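PDB 1DYP: kappa-carrageenase from Pseudoalteromonas carrageenovora, which catalyses the endohydrolysis of beta-1,4 linkages between D-galactose 4-sulfate and 3,6-anhydro-D-galactose in kappa-carrageenan, the present chain being its family 16 glycoside hydrolase catalytic domain. Local coordinates for residues A[57-62]-A[82-87]; A[131-136]-A[158-163]. The protein carries 1 engineered substitution. All blocks are in the same frame, centred on the assembly; numbering follows the deposited sequence.

Contact 1 of 2, residues A[57-62]-A[82-87]; sequences LTTKRE and LYYTSG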
ATOM      1  N   LEU A  57     -11.935  -4.560  -2.523  1.00  8.59           N
ATOM      2  CA  LEU A  57     -11.062  -4.244  -3.649  1.00  8.38           C
ATOM      3  C   LEU A  57     -10.788  -5.586  -4.307  1.00  8.16           C
ATOM      4  O   LEU A  57     -10.154  -6.471  -3.726  1.00  8.37           O
ATOM      5  CB  LEU A  57      -9.777  -3.575  -3.159  1.00  8.08           C
ATOM      6  CG  LEU A  57     -10.042  -2.249  -2.433  1.00  7.87           C
ATOM      7  CD1 LEU A  57      -8.733  -1.633  -1.963  1.00  8.12           C
ATOM      8  CD2 LEU A  57     -10.773  -1.294  -3.366  1.00  7.83           C
ATOM      9  N   THR A  58     -11.283  -5.725  -5.530  1.00  7.95           N
ATOM     10  CA  THR A  58     -11.191  -6.972  -6.263  1.00  7.78           C
ATOM     11  C   THR A  58     -10.192  -7.028  -7.404  1.00  7.47           C
ATOM     12  O   THR A  58     -10.063  -6.081  -8.176  1.00  7.44           O
ATOM     13  CB  THR A  58     -12.579  -7.326  -6.843  1.00  7.98           C
ATOM     14  OG1 THR A  58     -13.540  -7.368  -5.781  1.00  8.39           O
ATOM     15  CG2 THR A  58     -12.548  -8.666  -7.564  1.00  8.27           C
ATOM     16  N   THR A  59      -9.479  -8.147  -7.492  1.00  7.49           N
ATOM     17  CA  THR A  59      -8.548  -8.372  -8.587  1.00  7.54           C
ATOM     18  C   THR A  59      -9.262  -9.388  -9.467  1.00  7.75           C
ATOM     19  O   THR A  59      -9.701 -10.436  -8.987  1.00  7.88           O
ATOM     20  CB  THR A  59      -7.213  -8.973  -8.118  1.00  7.43           C
ATOM     21  OG1 THR A  59      -6.553  -8.050  -7.246  1.00  7.35           O
ATOM     22  CG2 THR A  59      -6.309  -9.251  -9.317  1.00  7.39           C
ATOM     23  N   LYS A  60      -9.394  -9.066 -10.747  1.00  7.97           N
ATOM     24  CA  LYS A  60     -10.079  -9.948 -11.678  1.00  8.41           C
ATOM     25  C   LYS A  60      -9.173 -10.333 -12.828  1.00  8.23           C
ATOM     26  O   LYS A  60      -8.269  -9.584 -13.198  1.00  7.86           O
ATOM     27  CB  LYS A  60     -11.293  -9.243 -12.288  1.00  9.14           C
ATOM     28  CG  LYS A  60     -12.303  -8.663 -11.321  1.00 10.54           C
ATOM     29  CD  LYS A  60     -13.400  -7.954 -12.114  1.00 11.75           C
ATOM     30  CE  LYS A  60     -14.459  -7.333 -11.215  1.00 12.54           C
ATOM     31  NZ  LYS A  60     -15.487  -6.596 -12.016  1.00 13.27           N
ATOM     32  N   ARG A  61      -9.411 -11.513 -13.386  1.00  8.11           N
ATOM     33  CA  ARG A  61      -8.667 -11.923 -14.561  1.00  8.38           C
ATOM     34  C   ARG A  61      -9.411 -11.128 -15.629  1.00  8.61           C
ATOM     35  O   ARG A  61     -10.601 -11.352 -15.865  1.00  8.65           O
ATOM     36  CB  ARG A  61      -8.823 -13.420 -14.811  1.00  8.22           C
ATOM     37  CG  ARG A  61      -8.273 -13.882 -16.152  1.00  8.23           C
ATOM     38  CD  ARG A  61      -6.753 -13.796 -16.240  1.00  7.99           C
ATOM     39  NE  ARG A  61      -6.308 -14.319 -17.528  1.00  7.77           N
ATOM     40  CZ  ARG A  61      -6.327 -13.632 -18.665  1.00  7.58           C
ATOM     41  NH1 ARG A  61      -6.751 -12.375 -18.681  1.00  7.72           N
ATOM     42  NH2 ARG A  61      -5.968 -14.221 -19.800  1.00  7.96           N
ATOM     43  N   GLU A  62      -8.724 -10.175 -16.247  1.00  8.73           N
ATOM     44  CA  GLU A  62      -9.347  -9.339 -17.258  1.00  9.04           C
ATOM     45  C   GLU A  62      -8.325  -8.839 -18.260  1.00  8.89           C
ATOM     46  O   GLU A  62      -7.548  -7.932 -17.970  1.00  8.94           O
ATOM     47  CB  GLU A  62     -10.055  -8.155 -16.589  1.00  9.74           C
ATOM     48  CG  GLU A  62     -10.489  -7.071 -17.551  1.00 10.44           C
ATOM     49  CD  GLU A  62     -11.476  -6.094 -16.942  1.00 11.33           C
ATOM     50  OE1 GLU A  62     -11.521  -5.959 -15.700  1.00 11.54           O
ATOM     51  OE2 GLU A  62     -12.206  -5.451 -17.725  0.80 11.95           O
ATOM     52  N   LEU A  82      -2.078  -6.797 -20.899  1.00  8.70           N
ATOM     53  CA  LEU A  82      -2.046  -7.128 -19.482  1.00  8.31           C
ATOM     54  C   LEU A  82      -3.196  -8.092 -19.250  1.00  8.11           C
ATOM     55  O   LEU A  82      -4.110  -8.187 -20.072  1.00  8.14           O
ATOM     56  CB  LEU A  82      -2.175  -5.875 -18.616  1.00  8.13           C
ATOM     57  CG  LEU A  82      -0.959  -4.944 -18.731  1.00  8.20           C
ATOM     58  CD1 LEU A  82      -1.151  -3.731 -17.835  1.00  8.25           C
ATOM     59  CD2 LEU A  82       0.317  -5.701 -18.344  1.00  8.02           C
ATOM     60  N   TYR A  83      -3.178  -8.792 -18.123  1.00  8.12           N
ATOM     61  CA  TYR A  83      -4.182  -9.820 -17.894  1.00  8.10           C
ATOM     62  C   TYR A  83      -5.083  -9.704 -16.674  1.00  7.74           C
ATOM     63  O   TYR A  83      -6.032 -10.478 -16.529  1.00  7.50           O
ATOM     64  CB  TYR A  83      -3.459 -11.166 -17.884  1.00  8.89           C
ATOM     65  CG  TYR A  83      -2.465 -11.263 -19.018  1.00  9.66           C
ATOM     66  CD1 TYR A  83      -2.893 -11.479 -20.326  1.00 10.32           C
ATOM     67  CD2 TYR A  83      -1.101 -11.056 -18.798  1.00 10.20           C
ATOM     68  CE1 TYR A  83      -1.991 -11.480 -21.386  1.00 10.94           C
ATOM     69  CE2 TYR A  83      -0.192 -11.055 -19.850  1.00 11.13           C
ATOM     70  CZ  TYR A  83      -0.645 -11.266 -21.142  1.00 11.04           C
ATOM     71  OH  TYR A  83       0.251 -11.256 -22.189  1.00 12.10           O
ATOM     72  N   TYR A  84      -4.793  -8.743 -15.804  1.00  7.46           N
ATOM     73  CA  TYR A  84      -5.592  -8.558 -14.602  1.00  6.97           C
ATOM     74  C   TYR A  84      -5.872  -7.093 -14.311  1.00  6.83           C
ATOM     75  O   TYR A  84      -5.073  -6.219 -14.645  1.00  6.74           O
ATOM     76  CB  TYR A  84      -4.879  -9.155 -13.378  1.00  6.87           C
ATOM     77  CG  TYR A  84      -4.565 -10.621 -13.490  1.00  6.47           C
ATOM     78  CD1 TYR A  84      -3.430 -11.061 -14.172  1.00  6.73           C
ATOM     79  CD2 TYR A  84      -5.421 -11.576 -12.943  1.00  6.59           C
ATOM     80  CE1 TYR A  84      -3.156 -12.421 -14.307  1.00  6.26           C
ATOM     81  CE2 TYR A  84      -5.159 -12.936 -13.076  1.00  6.22           C
ATOM     82  CZ  TYR A  84      -4.026 -13.351 -13.760  1.00  6.47           C
ATOM     83  OH  TYR A  84      -3.771 -14.697 -13.905  1.00  6.23           O
ATOM     84  N   THR A  85      -7.021  -6.831 -13.699  1.00  6.56           N
ATOM     85  CA  THR A  85      -7.379  -5.477 -13.296  1.00  6.69           C
ATOM     86  C   THR A  85      -7.597  -5.588 -11.796  1.00  6.58           C
ATOM     87  O   THR A  85      -7.858  -6.677 -11.284  1.00  6.75           O
ATOM     88  CB  THR A  85      -8.672  -4.963 -13.971  1.00  6.72           C
ATOM     89  OG1 THR A  85      -9.758  -5.860 -13.704  1.00  6.72           O
ATOM     90  CG2 THR A  85      -8.463  -4.821 -15.475  1.00  6.94           C
ATOM     91  N   SER A  86      -7.463  -4.484 -11.078  1.00  6.63           N
ATOM     92  CA  SER A  86      -7.655  -4.559  -9.640  1.00  6.49           C
ATOM     93  C   SER A  86      -8.312  -3.314  -9.076  1.00  6.60           C
ATOM     94  O   SER A  86      -8.702  -2.414  -9.822  1.00  6.66           O
ATOM     95  CB  SER A  86      -6.322  -4.815  -8.940  1.00  6.64           C
ATOM     96  OG  SER A  86      -6.543  -5.287  -7.624  1.00  5.91           O
ATOM     97  N   GLY A  87      -8.426  -3.274  -7.754  1.00  6.43           N
ATOM     98  CA  GLY A  87      -9.067  -2.155  -7.091  1.00  6.42           C
ATOM     99  C   GLY A  87      -8.158  -1.344  -6.195  1.00  6.36           C
ATOM    100  O   GLY A  87      -7.209  -1.859  -5.600  1.00  6.26           O
TER
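K60 and T85 form the hydrogen-bonded pair of a beta hairpin, made by strands 54-70 and 75-95 of the family 16 catalytic domain. Its two backbone bonds are K60 N to T85 O (2.9 Å) and T85 N to K60 O (3.1 Å). The next pair, R61 and Y84, is non-hydrogen-bonded, and on its face the R61 side chain crosses the tyrosine. With CG anti to the backbone N and the chain bent at chi2 (68°), R61 places CD over the Y84 ring, 4.0 Å from its centroid, a CH-pi contact. The guanidinium runs on beside Y83, whose CB lies over one of its faces, while NH1 makes a weak bond to Y83 O. That carbonyl also accepts E62 N at 2.7 Å, from above its plane, so two donors share one oxygen. NE bonds to K251 O outside the hairpin, and Y84 OH to S252 O, which ties both residues to the same loop. An alanine in place of R61 would probably uncover part of the Y84 ring face and leave K251 O without this donor. On the other face, which carries K60 and T85, T85 CG2 packs against the extended E62 chain, and E62 OE1 lies 2.7 Å from T85 OG1, with N47 OD1 a second partner of that hydroxyl. Nearer G87, T59 OG1 donates to S86 OG at 2.8 Å, and Q231 holds both groups, its NE2 bonded to T59 OG1 and its backbone O to S86 OG.

Contact 2 of 2, residues A[131-136]-A[158-163]; sequences GDVQYS and NIVVKN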
ATOM      1  N   GLY A 131      20.872  14.781  -0.040  1.00 12.88           N
ATOM      2  CA  GLY A 131      19.972  14.466   1.054  1.00 12.50           C
ATOM      3  C   GLY A 131      18.507  14.736   0.767  1.00 12.15           C
ATOM      4  O   GLY A 131      17.643  14.374   1.567  1.00 12.43           O
ATOM      5  N   ASP A 132      18.219  15.383  -0.357  1.00 11.79           N
ATOM      6  CA  ASP A 132      16.835  15.671  -0.721  1.00 11.23           C
ATOM      7  C   ASP A 132      16.068  14.373  -0.942  1.00 10.93           C
ATOM      8  O   ASP A 132      16.590  13.425  -1.528  1.00 10.53           O
ATOM      9  CB  ASP A 132      16.767  16.495  -2.009  1.00 11.40           C
ATOM     10  CG  ASP A 132      16.771  17.990  -1.755  1.00 11.60           C
ATOM     11  OD1 ASP A 132      16.822  18.414  -0.581  1.00 12.01           O
ATOM     12  OD2 ASP A 132      16.715  18.742  -2.747  1.00 11.99           O
ATOM     13  N   VAL A 133      14.828  14.344  -0.470  1.00 10.46           N
ATOM     14  CA  VAL A 133      13.971  13.178  -0.636  1.00 10.13           C
ATOM     15  C   VAL A 133      12.937  13.533  -1.698  1.00  9.88           C
ATOM     16  O   VAL A 133      12.134  14.449  -1.515  1.00 10.16           O
ATOM     17  CB  VAL A 133      13.258  12.814   0.679  1.00 10.08           C
ATOM     18  CG1 VAL A 133      12.260  11.693   0.438  1.00  9.80           C
ATOM     19  CG2 VAL A 133      14.289  12.391   1.724  1.00  9.65           C
ATOM     20  N   GLN A 134      12.970  12.808  -2.811  1.00  9.46           N
ATOM     21  CA  GLN A 134      12.056  13.061  -3.919  1.00  9.19           C
ATOM     22  C   GLN A 134      10.777  12.247  -3.830  1.00  8.94           C
ATOM     23  O   GLN A 134       9.784  12.573  -4.477  1.00  8.83           O
ATOM     24  CB  GLN A 134      12.728  12.730  -5.253  1.00  9.35           C
ATOM     25  CG  GLN A 134      14.100  13.343  -5.459  1.00  9.87           C
ATOM     26  CD  GLN A 134      14.602  13.162  -6.881  1.00 10.02           C
ATOM     27  OE1 GLN A 134      14.250  12.196  -7.560  1.00 10.62           O
ATOM     28  NE2 GLN A 134      15.438  14.088  -7.337  1.00 10.17           N
ATOM     29  N   TYR A 135      10.809  11.181  -3.040  1.00  8.60           N
ATOM     30  CA  TYR A 135       9.657  10.298  -2.910  1.00  8.23           C
ATOM     31  C   TYR A 135       9.647   9.601  -1.558  1.00  8.00           C
ATOM     32  O   TYR A 135      10.679   9.119  -1.095  1.00  7.91           O
ATOM     33  CB  TYR A 135       9.706   9.247  -4.025  1.00  7.95           C
ATOM     34  CG  TYR A 135       8.639   8.177  -3.945  1.00  8.02           C
ATOM     35  CD1 TYR A 135       7.305   8.474  -4.220  1.00  7.88           C
ATOM     36  CD2 TYR A 135       8.967   6.864  -3.601  1.00  7.75           C
ATOM     37  CE1 TYR A 135       6.321   7.488  -4.158  1.00  7.87           C
ATOM     38  CE2 TYR A 135       7.988   5.870  -3.535  1.00  7.57           C
ATOM     39  CZ  TYR A 135       6.669   6.190  -3.815  1.00  7.58           C
ATOM     40  OH  TYR A 135       5.694   5.221  -3.758  1.00  7.66           O
ATOM     41  N   SER A 136       8.474   9.557  -0.931  1.00  7.72           N
ATOM     42  CA  SER A 136       8.307   8.899   0.362  1.00  7.58           C
ATOM     43  C   SER A 136       7.127   7.937   0.293  1.00  7.39           C
ATOM     44  O   SER A 136       6.052   8.294  -0.188  1.00  7.67           O
ATOM     45  CB  SER A 136       8.032   9.922   1.469  1.00  7.71           C
ATOM     46  OG  SER A 136       9.109  10.824   1.637  1.00  7.99           O
ATOM     47  N   ASN A 158      11.628   4.797  -0.844  1.00  7.73           N
ATOM     48  CA  ASN A 158      11.945   6.209  -0.990  1.00  8.20           C
ATOM     49  C   ASN A 158      13.014   6.450  -2.033  1.00  8.58           C
ATOM     50  O   ASN A 158      13.698   5.527  -2.468  1.00  8.67           O
ATOM     51  CB  ASN A 158      12.440   6.794   0.339  1.00  8.17           C
ATOM     52  CG  ASN A 158      13.739   6.156   0.810  1.00  7.95           C
ATOM     53  OD1 ASN A 158      13.744   5.030   1.292  1.00  7.45           O
ATOM     54  ND2 ASN A 158      14.849   6.880   0.662  1.00  7.81           N
ATOM     55  N   ILE A 159      13.129   7.712  -2.429  1.00  9.16           N
ATOM     56  CA  ILE A 159      14.152   8.151  -3.361  1.00  9.69           C
ATOM     57  C   ILE A 159      14.842   9.297  -2.639  1.00  9.92           C
ATOM     58  O   ILE A 159      14.200  10.286  -2.275  1.00  9.79           O
ATOM     59  CB  ILE A 159      13.577   8.696  -4.677  1.00  9.72           C
ATOM     60  CG1 ILE A 159      12.905   7.574  -5.468  1.00  9.92           C
ATOM     61  CG2 ILE A 159      14.705   9.323  -5.503  1.00  9.80           C
ATOM     62  CD1 ILE A 159      12.221   8.051  -6.735  1.00 10.37           C
ATOM     63  N   VAL A 160      16.141   9.160  -2.413  1.00 10.46           N
ATOM     64  CA  VAL A 160      16.897  10.199  -1.735  1.00 10.75           C
ATOM     65  C   VAL A 160      18.174  10.476  -2.513  1.00 11.19           C
ATOM     66  O   VAL A 160      18.768   9.570  -3.094  1.00 11.06           O
ATOM     67  CB  VAL A 160      17.241   9.792  -0.277  1.00 10.79           C
ATOM     68  CG1 VAL A 160      18.108   8.542  -0.268  1.00 10.47           C
ATOM     69  CG2 VAL A 160      17.942  10.938   0.437  1.00 10.59           C
ATOM     70  N   VAL A 161      18.585  11.737  -2.535  1.00 11.75           N
ATOM     71  CA  VAL A 161      19.792  12.121  -3.251  1.00 12.44           C
ATOM     72  C   VAL A 161      21.049  11.719  -2.480  1.00 13.01           C
ATOM     73  O   VAL A 161      21.279  12.180  -1.362  1.00 12.87           O
ATOM     74  CB  VAL A 161      19.815  13.645  -3.507  1.00 12.27           C
ATOM     75  CG1 VAL A 161      21.116  14.043  -4.189  1.00 12.34           C
ATOM     76  CG2 VAL A 161      18.628  14.040  -4.370  1.00 12.45           C
ATOM     77  N   LYS A 162      21.845  10.845  -3.088  1.00 13.95           N
ATOM     78  CA  LYS A 162      23.096  10.369  -2.501  1.00 14.97           C
ATOM     79  C   LYS A 162      24.217  10.667  -3.487  1.00 15.39           C
ATOM     80  O   LYS A 162      24.167  10.232  -4.638  1.00 15.40           O
ATOM     81  CB  LYS A 162      23.048   8.860  -2.260  1.00 15.35           C
ATOM     82  CG  LYS A 162      22.097   8.398  -1.176  1.00 16.08           C
ATOM     83  CD  LYS A 162      22.221   6.889  -1.019  1.00 16.61           C
ATOM     84  CE  LYS A 162      21.347   6.347   0.097  1.00 16.85           C
ATOM     85  NZ  LYS A 162      21.519   4.873   0.235  1.00 17.48           N
ATOM     86  N   ASN A 163      25.229  11.396  -3.028  1.00 16.00           N
ATOM     87  CA  ASN A 163      26.351  11.759  -3.884  1.00 16.47           C
ATOM     88  C   ASN A 163      25.831  12.448  -5.139  1.00 16.39           C
ATOM     89  O   ASN A 163      26.295  12.182  -6.251  1.00 16.36           O
ATOM     90  CB  ASN A 163      27.160  10.519  -4.273  1.00 17.20           C
ATOM     91  CG  ASN A 163      27.784   9.836  -3.078  1.00 17.80           C
ATOM     92  OD1 ASN A 163      28.407  10.482  -2.232  1.00 18.54           O
ATOM     93  ND2 ASN A 163      27.630   8.520  -3.004  1.00 18.46           N
TER
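I159 packs against Q134 and Y135 together, the signature of a classic beta bulge: the antiparallel register slips by one residue between the V133-V160 and Y135-I159 pairs. I159 O accepts Q134 N at 2.9 Å, while I159 N donates to Y135 O at 3.1 Å. I159 is the most covered residue here: its CG2 lies 3.9 Å from Q134 CB, and its CD1 3.9 Å from Y135 CB. The same CG2 methyl meets the amide oxygen Q134 OE1 at 3.6 Å, while Q134 NE2 is bonded to L127 O. Farther out, Y135 OH bonds to OE1 of E137, the catalytic nucleophile.

Toward G131 the contact opens to solvent: G131 is exposed, D132 and V133 partly so. V133 CG2 and V160 CG2 are 4.1 Å apart, and V161 CG2 lies 3.6 Å from D132 O and also touches D132 CB. The D132 carboxylate leads away, OD2 bonding to K129 N. Backbone bonds run V161 N to D132 O at 2.8 Å, then G131 N to V161 O.

Beyond the pair, strand 165-169 continues the sheet from strand 151-162 through backbone bonds of N158 with M169 and V160 with T167, and its W168 meets the Y135 ring. On its other side strand 133-139 pairs antiparallel with strand 113-120, S136 N bonding to S121 OG just past that strand's end.

Both segments of contact 1 precede those of contact 2 in the sequence, and the two sites flank the middle of the molecule. Their centres are 32 Å apart and their nearest atoms about 15 Å, so neither touches the other. Strand pairing nevertheless connects them: strand 75-95 of contact 1 pairs with strand 225-233, which pairs with strand 113-120, itself a neighbour of strand 133-139 in contact 2. Both lie in the family 16 domain. Contact 1 approaches R234, important for substrate recognition (T59 and R234 side chains about 9 Å apart), and contact 2 the active-site residue D139 (Y135 and D139 side chains about 7 Å apart), consistent with the two pairings framing separate parts of the active site.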